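Local structure of D-xylonate dehydratase (Caulobacter crescentus, 5OYN) at residues R183-A187 / A188-T192; L449-D452 / E453-L457; S407-E411 / E412-R416; R370-S373 / D374-V377. The protein catalyses the dehydration of D-xylonate to 2-dehydro-3-deoxy-D-arabinonate in D-xylose degradation, and acts on D-gluconate too, using a [2Fe-2S] cluster and magnesium. All coordinates share one frame; numbering follows the deposited sequence.

Contact 1: R183-A187 / A188-T192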
loop_
_atom_site.group_PDB
_atom_site.type_symbol
_atom_site.label_atom_id
_atom_site.label_comp_id
_atom_site.label_asym_id
_atom_site.label_seq_id
_atom_site.Cartn_x
_atom_site.Cartn_y
_atom_site.Cartn_z
ATOM N N ARG A 183 17.129 -20.262 28.502
ATOM C CA ARG A 183 18.518 -20.155 28.938
ATOM C C ARG A 183 18.812 -21.136 30.071
ATOM O O ARG A 183 19.923 -21.671 30.163
ATOM C CB ARG A 183 18.829 -18.716 29.368
ATOM C CG ARG A 183 19.109 -17.759 28.212
ATOM C CD ARG A 183 20.203 -16.746 28.537
ATOM N NE ARG A 183 19.676 -15.428 28.894
ATOM C CZ ARG A 183 20.258 -14.257 28.609
ATOM N NH1 ARG A 183 21.408 -14.197 27.952
ATOM N NH2 ARG A 183 19.688 -13.125 28.993
ATOM N N ARG A 184 17.817 -21.411 30.916
ATOM C CA ARG A 184 18.011 -22.308 32.046
ATOM C C ARG A 184 17.987 -23.767 31.616
ATOM O O ARG A 184 18.781 -24.575 32.112
ATOM C CB ARG A 184 16.941 -22.039 33.104
ATOM C CG ARG A 184 17.015 -20.622 33.649
ATOM C CD ARG A 184 16.070 -20.427 34.805
ATOM N NE ARG A 184 15.414 -19.125 34.761
ATOM C CZ ARG A 184 14.094 -18.963 34.768
ATOM N NH1 ARG A 184 13.294 -20.028 34.818
ATOM N NH2 ARG A 184 13.577 -17.738 34.729
ATOM N N LYS A 185 17.092 -24.122 30.698
ATOM C CA LYS A 185 16.995 -25.510 30.268
ATOM C C LYS A 185 18.148 -25.901 29.351
ATOM O O LYS A 185 18.571 -27.059 29.349
ATOM C CB LYS A 185 15.647 -25.738 29.596
ATOM C CG LYS A 185 14.490 -25.142 30.386
ATOM C CD LYS A 185 13.227 -25.968 30.227
ATOM C CE LYS A 185 12.053 -25.098 29.788
ATOM N NZ LYS A 185 11.071 -24.879 30.887
ATOM N N LEU A 186 18.681 -24.954 28.584
ATOM C CA LEU A 186 19.856 -25.248 27.771
ATOM C C LEU A 186 21.089 -25.456 28.634
ATOM O O LEU A 186 21.948 -26.282 28.299
ATOM C CB LEU A 186 20.104 -24.125 26.771
ATOM C CG LEU A 186 21.273 -24.340 25.815
ATOM C CD1 LEU A 186 20.871 -25.283 24.684
ATOM C CD2 LEU A 186 21.766 -23.010 25.257
ATOM N N ALA A 187 21.204 -24.710 29.736
ATOM C CA ALA A 187 22.304 -24.933 30.668
ATOM C C ALA A 187 22.139 -26.266 31.387
ATOM O O ALA A 187 23.086 -27.055 31.478
ATOM C CB ALA A 187 22.389 -23.782 31.671
ATOM N N ALA A 188 20.933 -26.542 31.886
ATOM C CA ALA A 188 20.596 -27.799 32.550
ATOM C C ALA A 188 20.567 -28.991 31.590
ATOM O O ALA A 188 20.179 -30.096 32.036
ATOM C CB ALA A 188 19.250 -27.666 33.267
ATOM N N GLY A 189 20.950 -28.771 30.329
ATOM C CA GLY A 189 21.039 -29.841 29.350
ATOM C C GLY A 189 19.726 -30.527 29.053
ATOM O O GLY A 189 19.717 -31.724 28.746
ATOM N N GLU A 190 18.611 -29.801 29.134
ATOM C CA GLU A 190 17.295 -30.364 28.854
ATOM C C GLU A 190 16.725 -29.955 27.493
ATOM O O GLU A 190 15.733 -30.553 27.061
ATOM C CB GLU A 190 16.310 -29.978 29.970
ATOM C CG GLU A 190 16.660 -30.578 31.332
ATOM C CD GLU A 190 15.902 -29.928 32.477
ATOM O OE1 GLU A 190 15.143 -28.962 32.218
ATOM O OE2 GLU A 190 16.074 -30.378 33.634
ATOM N N ILE A 191 17.305 -28.954 26.815
ATOM C CA ILE A 191 16.951 -28.614 25.438
ATOM C C ILE A 191 18.233 -28.362 24.657
ATOM O O ILE A 191 19.283 -28.053 25.228
ATOM C CB ILE A 191 16.023 -27.377 25.305
ATOM C CG1 ILE A 191 16.849 -26.078 25.313
ATOM C CG2 ILE A 191 14.901 -27.393 26.349
ATOM C CD1 ILE A 191 16.106 -24.849 24.802
ATOM N N THR A 192 18.135 -28.492 23.327
ATOM C CA THR A 192 19.277 -28.286 22.452
ATOM C C THR A 192 19.241 -26.878 21.866
ATOM O O THR A 192 18.377 -26.060 22.199
ATOM C CB THR A 192 19.325 -29.328 21.338
ATOM O OG1 THR A 192 20.616 -29.271 20.713
ATOM C CG2 THR A 192 18.231 -29.054 20.292
#
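Lys185 and Glu190 close the end of helix 177-187 in a Schellman motif. The amide of Glu190 reaches back to Lys185 O at 2.8 Å. A weak bond of 3.4 Å joins Gly189 N to Leu186 O. Gly189 permits the reversal with a phi of +62°, immediately after the last ordinary helical bond, in which Ala188 N lies 2.9 Å from Arg184 O. Ile191 N adds a weak second bond to Lys185 O.

The chain then folds Ile191 back against the last turn. Ile191 CG2 meets Lys185 CB at 3.7 Å, while Ile191 CG1 lies 4.1 Å from Leu186 CB. CG2 gets there because it is turned anti to its own carbonyl carbon. Phe196 of helix 193-202 touches both Leu186 and Ile191, carrying this apolar patch onto the next helix. Arg184 leads away to a salt bridge with Asp503.

Lys185 NZ and Glu190 OE1 remain 5.9 Å apart, so any attraction between their opposite charges is probably weak. The helix end is thus closed chiefly by the bond from Glu190 N to Lys185 O, with weaker help from Ile191 N and with the isoleucine side chain packed alongside.

Contact 2: L449-D452 / E453-L457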
loop_
_atom_site.group_PDB
_atom_site.type_symbol
_atom_site.label_atom_id
_atom_site.label_comp_id
_atom_site.label_asym_id
_atom_site.label_seq_id
_atom_site.Cartn_x
_atom_site.Cartn_y
_atom_site.Cartn_z
ATOM N N LEU A 449 35.148 -19.308 41.775
ATOM C CA LEU A 449 34.353 -18.408 42.598
ATOM C C LEU A 449 33.498 -19.130 43.626
ATOM O O LEU A 449 32.925 -18.463 44.494
ATOM C CB LEU A 449 33.464 -17.520 41.722
ATOM C CG LEU A 449 34.263 -16.804 40.646
ATOM C CD1 LEU A 449 33.337 -16.398 39.525
ATOM C CD2 LEU A 449 34.984 -15.600 41.243
ATOM N N GLU A 450 33.416 -20.459 43.559
ATOM C CA GLU A 450 32.678 -21.258 44.533
ATOM C C GLU A 450 31.333 -20.637 44.888
ATOM O O GLU A 450 31.137 -20.148 46.009
ATOM C CB GLU A 450 33.511 -21.463 45.798
ATOM C CG GLU A 450 34.438 -22.662 45.724
ATOM C CD GLU A 450 35.336 -22.778 46.937
ATOM O OE1 GLU A 450 35.415 -21.799 47.718
ATOM O OE2 GLU A 450 35.967 -23.847 47.105
ATOM N N ILE A 451 30.409 -20.652 43.935
ATOM C CA ILE A 451 29.084 -20.062 44.092
ATOM C C ILE A 451 28.152 -21.106 44.693
ATOM O O ILE A 451 28.245 -22.298 44.376
ATOM C CB ILE A 451 28.569 -19.543 42.733
ATOM C CG1 ILE A 451 29.635 -18.664 42.063
ATOM C CG2 ILE A 451 27.269 -18.774 42.900
ATOM C CD1 ILE A 451 29.107 -17.759 40.955
ATOM N N ASP A 452 27.270 -20.671 45.587
ATOM C CA ASP A 452 26.287 -21.578 46.172
ATOM C C ASP A 452 25.023 -20.787 46.481
ATOM O O ASP A 452 24.926 -19.594 46.178
ATOM C CB ASP A 452 26.840 -22.290 47.417
ATOM C CG ASP A 452 27.368 -21.321 48.496
ATOM O OD1 ASP A 452 26.917 -20.150 48.577
ATOM O OD2 ASP A 452 28.248 -21.750 49.282
ATOM N N GLU A 453 24.069 -21.455 47.130
ATOM C CA GLU A 453 22.725 -20.916 47.302
ATOM C C GLU A 453 22.676 -19.600 48.073
ATOM O O GLU A 453 21.648 -18.917 48.029
ATOM C CB GLU A 453 21.868 -21.964 47.998
ATOM C CG GLU A 453 22.453 -23.348 47.834
ATOM C CD GLU A 453 21.728 -24.379 48.661
ATOM O OE1 GLU A 453 21.696 -25.563 48.244
ATOM O OE2 GLU A 453 21.180 -23.995 49.721
ATOM N N ARG A 454 23.742 -19.214 48.772
ATOM C CA ARG A 454 23.702 -18.007 49.591
ATOM C C ARG A 454 24.496 -16.856 48.977
ATOM O O ARG A 454 24.909 -15.938 49.694
ATOM C CB ARG A 454 24.189 -18.302 51.012
ATOM C CG ARG A 454 23.761 -19.666 51.562
ATOM C CD ARG A 454 22.263 -19.763 51.813
ATOM N NE ARG A 454 21.696 -18.519 52.336
ATOM C CZ ARG A 454 20.421 -18.374 52.698
ATOM N NH1 ARG A 454 19.579 -19.404 52.604
ATOM N NH2 ARG A 454 19.984 -17.203 53.153
ATOM N N CYS A 455 24.696 -16.871 47.661
ATOM C CA CYS A 455 25.320 -15.760 46.957
ATOM C C CYS A 455 24.256 -14.840 46.364
ATOM O O CYS A 455 23.072 -15.173 46.300
ATOM C CB CYS A 455 26.262 -16.276 45.864
ATOM S SG CYS A 455 27.350 -17.617 46.437
ATOM N N ILE A 456 24.694 -13.652 45.950
ATOM C CA ILE A 456 23.845 -12.698 45.244
ATOM C C ILE A 456 24.628 -12.170 44.042
ATOM O O ILE A 456 25.723 -11.616 44.200
ATOM C CB ILE A 456 23.369 -11.548 46.156
ATOM C CG1 ILE A 456 22.693 -10.452 45.331
ATOM C CG2 ILE A 456 24.521 -10.975 46.990
ATOM C CD1 ILE A 456 21.876 -9.501 46.155
ATOM N N LEU A 457 24.076 -12.354 42.843
ATOM C CA LEU A 457 24.782 -11.973 41.628
ATOM C C LEU A 457 24.594 -10.487 41.352
ATOM O O LEU A 457 23.471 -9.971 41.354
ATOM C CB LEU A 457 24.308 -12.819 40.452
ATOM C CG LEU A 457 24.328 -14.325 40.764
ATOM C CD1 LEU A 457 23.548 -15.113 39.720
ATOM C CD2 LEU A 457 25.756 -14.859 40.898
#
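Cys455 points its side chain back at Ile451 and Asp452, across a type I beta turn that runs from Asp452 to Cys455 and leads into strand 455-460 of the mixed sheet. The thiol lies anti to its own carbonyl carbon (chi1 -46°), which brings SG to the start of the turn. Cys455 SG accepts the backbone N-H of Asp452 N at 3.2 Å in an almost perfectly straight bond. The turn's own bond runs the other way, from Cys455 N to Asp452 O at 3.1 Å. Asp452 and Cys455 are therefore tied twice, once through sulfur and once through the backbone.

Ile451 packs CG2 against Cys455 SG at 3.7 Å. The other branch of this isoleucine heads for the strand, where Ile451 CD1 is 4.4 Å from CD2 of Leu457. Ile432 of the adjacent strand 426-435 touches both Ile451 and Cys455, which are buried. An alanine in place of Cys455 would probably leave the Asp452 amide without its acceptor and open a gap beside Ile451. The Asp452 carboxylate comes back over the turn, its crowded first torsion (chi1 55°) setting CG between the backbone N and the carbonyl carbon. Asp452 OD1 thereby lies 3.3 Å from Cys455 SG and receives a weak bond from Arg454 N, also at 3.3 Å.

Contact 3: S407-E411 / E412-R416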
loop_
_atom_site.group_PDB
_atom_site.type_symbol
_atom_site.label_atom_id
_atom_site.label_comp_id
_atom_site.label_asym_id
_atom_site.label_seq_id
_atom_site.Cartn_x
_atom_site.Cartn_y
_atom_site.Cartn_z
ATOM N N SER A 407 6.390 -8.693 42.300
ATOM C CA SER A 407 5.342 -9.524 41.702
ATOM C C SER A 407 5.860 -10.866 41.241
ATOM O O SER A 407 5.065 -11.765 40.960
ATOM C CB SER A 407 4.704 -8.816 40.516
ATOM O OG SER A 407 5.580 -8.818 39.410
ATOM N N VAL A 408 7.173 -11.036 41.219
ATOM C CA VAL A 408 7.829 -12.139 40.545
ATOM C C VAL A 408 8.600 -13.045 41.508
ATOM O O VAL A 408 9.169 -14.058 41.079
ATOM C CB VAL A 408 8.713 -11.562 39.419
ATOM C CG1 VAL A 408 9.884 -12.409 39.064
ATOM C CG2 VAL A 408 7.834 -11.274 38.187
ATOM N N ILE A 409 8.539 -12.774 42.815
ATOM C CA ILE A 409 9.178 -13.649 43.790
ATOM C C ILE A 409 8.525 -15.022 43.723
ATOM O O ILE A 409 7.321 -15.171 43.966
ATOM C CB ILE A 409 9.089 -13.052 45.204
ATOM C CG1 ILE A 409 10.078 -11.898 45.371
ATOM C CG2 ILE A 409 9.389 -14.106 46.243
ATOM C CD1 ILE A 409 9.568 -10.797 46.252
ATOM N N GLY A 410 9.315 -16.033 43.385
ATOM C CA GLY A 410 8.792 -17.378 43.366
ATOM C C GLY A 410 8.677 -17.955 44.756
ATOM O O GLY A 410 9.327 -17.503 45.697
ATOM N N GLU A 411 7.831 -18.977 44.895
ATOM C CA GLU A 411 7.638 -19.555 46.220
ATOM C C GLU A 411 8.878 -20.311 46.696
ATOM O O GLU A 411 9.161 -20.330 47.898
ATOM C CB GLU A 411 6.407 -20.457 46.226
ATOM C CG GLU A 411 6.539 -21.694 45.384
ATOM C CD GLU A 411 5.891 -22.894 46.037
ATOM O OE1 GLU A 411 5.232 -23.682 45.315
ATOM O OE2 GLU A 411 6.043 -23.044 47.274
ATOM N N GLU A 412 9.634 -20.921 45.781
ATOM C CA GLU A 412 10.893 -21.543 46.175
ATOM C C GLU A 412 11.909 -20.493 46.618
ATOM O O GLU A 412 12.632 -20.696 47.601
ATOM C CB GLU A 412 11.445 -22.383 45.024
ATOM C CG GLU A 412 12.170 -23.645 45.474
ATOM C CD GLU A 412 11.300 -24.545 46.347
ATOM O OE1 GLU A 412 10.123 -24.772 45.984
ATOM O OE2 GLU A 412 11.789 -25.016 47.401
ATOM N N PHE A 413 11.979 -19.370 45.896
ATOM C CA PHE A 413 12.814 -18.244 46.312
ATOM C C PHE A 413 12.399 -17.737 47.686
ATOM O O PHE A 413 13.254 -17.452 48.533
ATOM C CB PHE A 413 12.715 -17.130 45.263
ATOM C CG PHE A 413 13.567 -15.908 45.538
ATOM C CD1 PHE A 413 13.147 -14.922 46.430
ATOM C CD2 PHE A 413 14.756 -15.704 44.837
ATOM C CE1 PHE A 413 13.922 -13.782 46.654
ATOM C CE2 PHE A 413 15.533 -14.567 45.050
ATOM C CZ PHE A 413 15.116 -13.607 45.964
ATOM N N ARG A 414 11.088 -17.615 47.922
ATOM C CA ARG A 414 10.595 -17.160 49.216
ATOM C C ARG A 414 11.080 -18.070 50.340
ATOM O O ARG A 414 11.706 -17.605 51.299
ATOM C CB ARG A 414 9.071 -17.082 49.195
ATOM C CG ARG A 414 8.479 -16.405 50.419
ATOM C CD ARG A 414 7.006 -16.086 50.240
ATOM N NE ARG A 414 6.777 -15.201 49.097
ATOM C CZ ARG A 414 6.907 -13.875 49.125
ATOM N NH1 ARG A 414 7.263 -13.248 50.248
ATOM N NH2 ARG A 414 6.679 -13.172 48.019
ATOM N N LYS A 415 10.822 -19.377 50.224
ATOM C CA LYS A 415 11.249 -20.333 51.246
ATOM C C LYS A 415 12.750 -20.279 51.504
ATOM O O LYS A 415 13.185 -20.474 52.639
ATOM C CB LYS A 415 10.855 -21.754 50.838
ATOM C CG LYS A 415 9.463 -22.168 51.291
ATOM C CD LYS A 415 9.107 -23.566 50.796
ATOM C CE LYS A 415 7.695 -23.603 50.211
ATOM N NZ LYS A 415 7.571 -24.575 49.076
ATOM N N ARG A 416 13.554 -20.013 50.481
ATOM C CA ARG A 416 14.999 -20.100 50.648
ATOM C C ARG A 416 15.575 -18.890 51.381
ATOM O O ARG A 416 16.467 -19.045 52.224
ATOM C CB ARG A 416 15.677 -20.268 49.284
ATOM C CG ARG A 416 17.165 -20.596 49.376
ATOM C CD ARG A 416 17.834 -20.723 48.015
ATOM N NE ARG A 416 17.010 -21.442 47.049
ATOM C CZ ARG A 416 16.949 -22.767 46.973
ATOM N NH1 ARG A 416 17.670 -23.512 47.809
ATOM N NH2 ARG A 416 16.171 -23.347 46.062
#
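Glu411 and Lys415 are brought together by two turned chains: the glutamate sets CG between its backbone N and carbonyl carbon (chi1 67°), and the lysine bends at its last two torsions. The two side chains run alongside each other in the same direction, and Lys415 NZ meets Glu411 OE2 at 2.8 Å in a salt bridge. The ammonium comes from above the carboxylate plane, 39° out of it. Arg414 instead holds CG anti to its backbone N (chi1 -171°) and folds at chi3, which leads the guanidinium back to Ile409, ahead of the helix. Ile409 crosses it at about a right angle and lays CG2 over one face, with Ile409 CG2 3.4 Å from Arg414 NH2.

The same methyl, Ile409 CG2, also meets Phe413 CD1, at 3.9 Å, so it is wedged between the arginine and the aromatic ring. Pro505 touches both Ile409 and Phe413, and the ring of Phe413 also meets that of Tyr417.

Gly410 occupies the N-cap of helix 411-417. Its carbonyl oxygen, Gly410 O, takes the first helical bond, from Arg414 N at 2.8 Å, and Glu411 O takes the next, from Lys415 N at 3.0 Å. A carboxylate in the first turn probably gains from the positive end of the helix as well as from the lysine one turn on, so charge and backbone bonding are both likely to steady the helix start at the surface.

Contact 4: R370-S373 / D374-V377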
loop_
_atom_site.group_PDB
_atom_site.type_symbol
_atom_site.label_atom_id
_atom_site.label_comp_id
_atom_site.label_asym_id
_atom_site.label_seq_id
_atom_site.Cartn_x
_atom_site.Cartn_y
_atom_site.Cartn_z
ATOM N N ARG A 370 -16.935 -1.891 33.804
ATOM C CA ARG A 370 -15.722 -2.583 33.393
ATOM C C ARG A 370 -15.301 -3.706 34.336
ATOM O O ARG A 370 -14.130 -4.101 34.315
ATOM C CB ARG A 370 -14.567 -1.587 33.250
ATOM C CG ARG A 370 -14.694 -0.619 32.065
ATOM C CD ARG A 370 -15.430 -1.226 30.900
ATOM N NE ARG A 370 -15.490 -0.282 29.788
ATOM C CZ ARG A 370 -14.921 -0.473 28.596
ATOM N NH1 ARG A 370 -14.235 -1.584 28.344
ATOM N NH2 ARG A 370 -15.026 0.461 27.662
ATOM N N GLU A 371 -16.195 -4.234 35.164
ATOM C CA GLU A 371 -15.783 -5.392 35.949
ATOM C C GLU A 371 -15.419 -6.535 35.009
ATOM O O GLU A 371 -16.081 -6.759 33.990
ATOM C CB GLU A 371 -16.869 -5.843 36.933
ATOM C CG GLU A 371 -16.318 -6.854 37.958
ATOM C CD GLU A 371 -17.386 -7.548 38.808
ATOM O OE1 GLU A 371 -18.542 -7.046 38.881
ATOM O OE2 GLU A 371 -17.054 -8.615 39.396
ATOM N N THR A 372 -14.352 -7.249 35.349
ATOM C CA THR A 372 -13.852 -8.306 34.487
ATOM C C THR A 372 -14.898 -9.383 34.261
ATOM O O THR A 372 -15.877 -9.518 35.003
ATOM C CB THR A 372 -12.621 -8.968 35.084
ATOM O OG1 THR A 372 -12.342 -10.164 34.347
ATOM C CG2 THR A 372 -12.893 -9.329 36.529
ATOM N N SER A 373 -14.654 -10.175 33.224
ATOM C CA SER A 373 -15.512 -11.283 32.841
ATOM C C SER A 373 -14.827 -12.628 32.997
ATOM O O SER A 373 -15.472 -13.660 32.789
ATOM C CB SER A 373 -15.974 -11.118 31.391
ATOM O OG SER A 373 -14.938 -10.573 30.578
ATOM N N ASP A 374 -13.543 -12.651 33.356
ATOM C CA ASP A 374 -12.791 -13.896 33.513
ATOM C C ASP A 374 -12.029 -13.838 34.835
ATOM O O ASP A 374 -10.908 -13.322 34.903
ATOM C CB ASP A 374 -11.858 -14.110 32.335
ATOM C CG ASP A 374 -11.491 -15.564 32.140
ATOM O OD1 ASP A 374 -11.537 -16.323 33.135
ATOM O OD2 ASP A 374 -11.161 -15.949 30.987
ATOM N N ARG A 375 -12.623 -14.390 35.895
ATOM C CA ARG A 375 -11.916 -14.349 37.170
ATOM C C ARG A 375 -10.741 -15.322 37.222
ATOM O O ARG A 375 -10.016 -15.327 38.226
ATOM C CB ARG A 375 -12.895 -14.608 38.316
ATOM C CG ARG A 375 -13.835 -13.432 38.633
ATOM C CD ARG A 375 -13.118 -12.276 39.352
ATOM N NE ARG A 375 -13.988 -11.111 39.563
ATOM C CZ ARG A 375 -13.546 -9.874 39.810
ATOM N NH1 ARG A 375 -12.241 -9.619 39.877
ATOM N NH2 ARG A 375 -14.412 -8.883 39.978
ATOM N N GLU A 376 -10.528 -16.129 36.174
ATOM C CA GLU A 376 -9.315 -16.939 36.050
ATOM C C GLU A 376 -8.107 -16.082 35.698
ATOM O O GLU A 376 -6.959 -16.513 35.881
ATOM C CB GLU A 376 -9.500 -18.014 34.963
ATOM C CG GLU A 376 -9.664 -19.477 35.442
ATOM C CD GLU A 376 -10.161 -20.454 34.325
ATOM O OE1 GLU A 376 -9.999 -20.164 33.107
ATOM O OE2 GLU A 376 -10.722 -21.523 34.674
ATOM N N VAL A 377 -8.350 -14.871 35.208
ATOM C CA VAL A 377 -7.335 -14.052 34.565
ATOM C C VAL A 377 -7.122 -12.756 35.326
ATOM O O VAL A 377 -5.982 -12.339 35.565
ATOM C CB VAL A 377 -7.707 -13.760 33.085
ATOM C CG1 VAL A 377 -6.597 -12.999 32.378
ATOM C CG2 VAL A 377 -8.050 -15.041 32.374
#
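Arg375 and Glu371 form the main ionic pair of this bend. Arg375 NH2 lies 2.7 Å from Glu371 OE2 in a salt bridge. The carboxylate oxygen sits at the guanidinium edge, near its plane, and is itself met on its anti side. The two side chains cross at roughly a right angle and the carboxylate and guanidinium planes are 47° apart, so the pair shares one bond and is not a flat bidentate one. Glu344 of helix 337-347 forms a salt bridge with the other terminal nitrogen, NH1. A further salt bridge joins Asp374 OD2 to Arg331, and the same oxygen is hydrogen-bonded to Asn170 of a neighbouring subunit.

Apolar contact comes from Thr372, whose CG2 is centred over one face of the Arg375 guanidinium, 3.3 Å above its plane. A leucine in place of Arg375 would probably leave both Glu371 and Glu344 without their positive mate and take away the flat group that covers this methyl.

Hydrogen bonds to backbone amides hold the chain between. Thr372 OG1, anti to its own N (chi1 168°), accepts from Asp374 N at 2.9 Å and is also bonded to Ala335 O. Asp374 OD1 in turn accepts from Glu376 N at 3.2 Å, while Val377 N bonds to Asp374 O. The arrangement is thus an ST turn followed directly by an Asx turn, in the connection between helix 363-367 and strand 392-393.

Along the chain the order is contact 1, contact 4, contact 3, contact 2. Contact 1 belongs to the N-terminal dehydratase region, contacts 2 and 3 to the C-terminal one. Contacts 2 and 3 touch: their centres are about 17 Å apart, and a probable hydrogen bond runs from Arg454 NH1 to Arg416 O (3.2 Å). Contact 1 lies about 20 Å from contact 2, centre to centre, and helix 480-484 meets both, through Leu483 and, weakly, His481. Contact 4 is farthest from contact 2, about 42 Å between centres, and about 26 Å from contact 3. Contacts 1 and 4 both reach other subunits, while contacts 2 and 3 join helix 411-417 to strand 455-460, away from the cluster and magnesium sites.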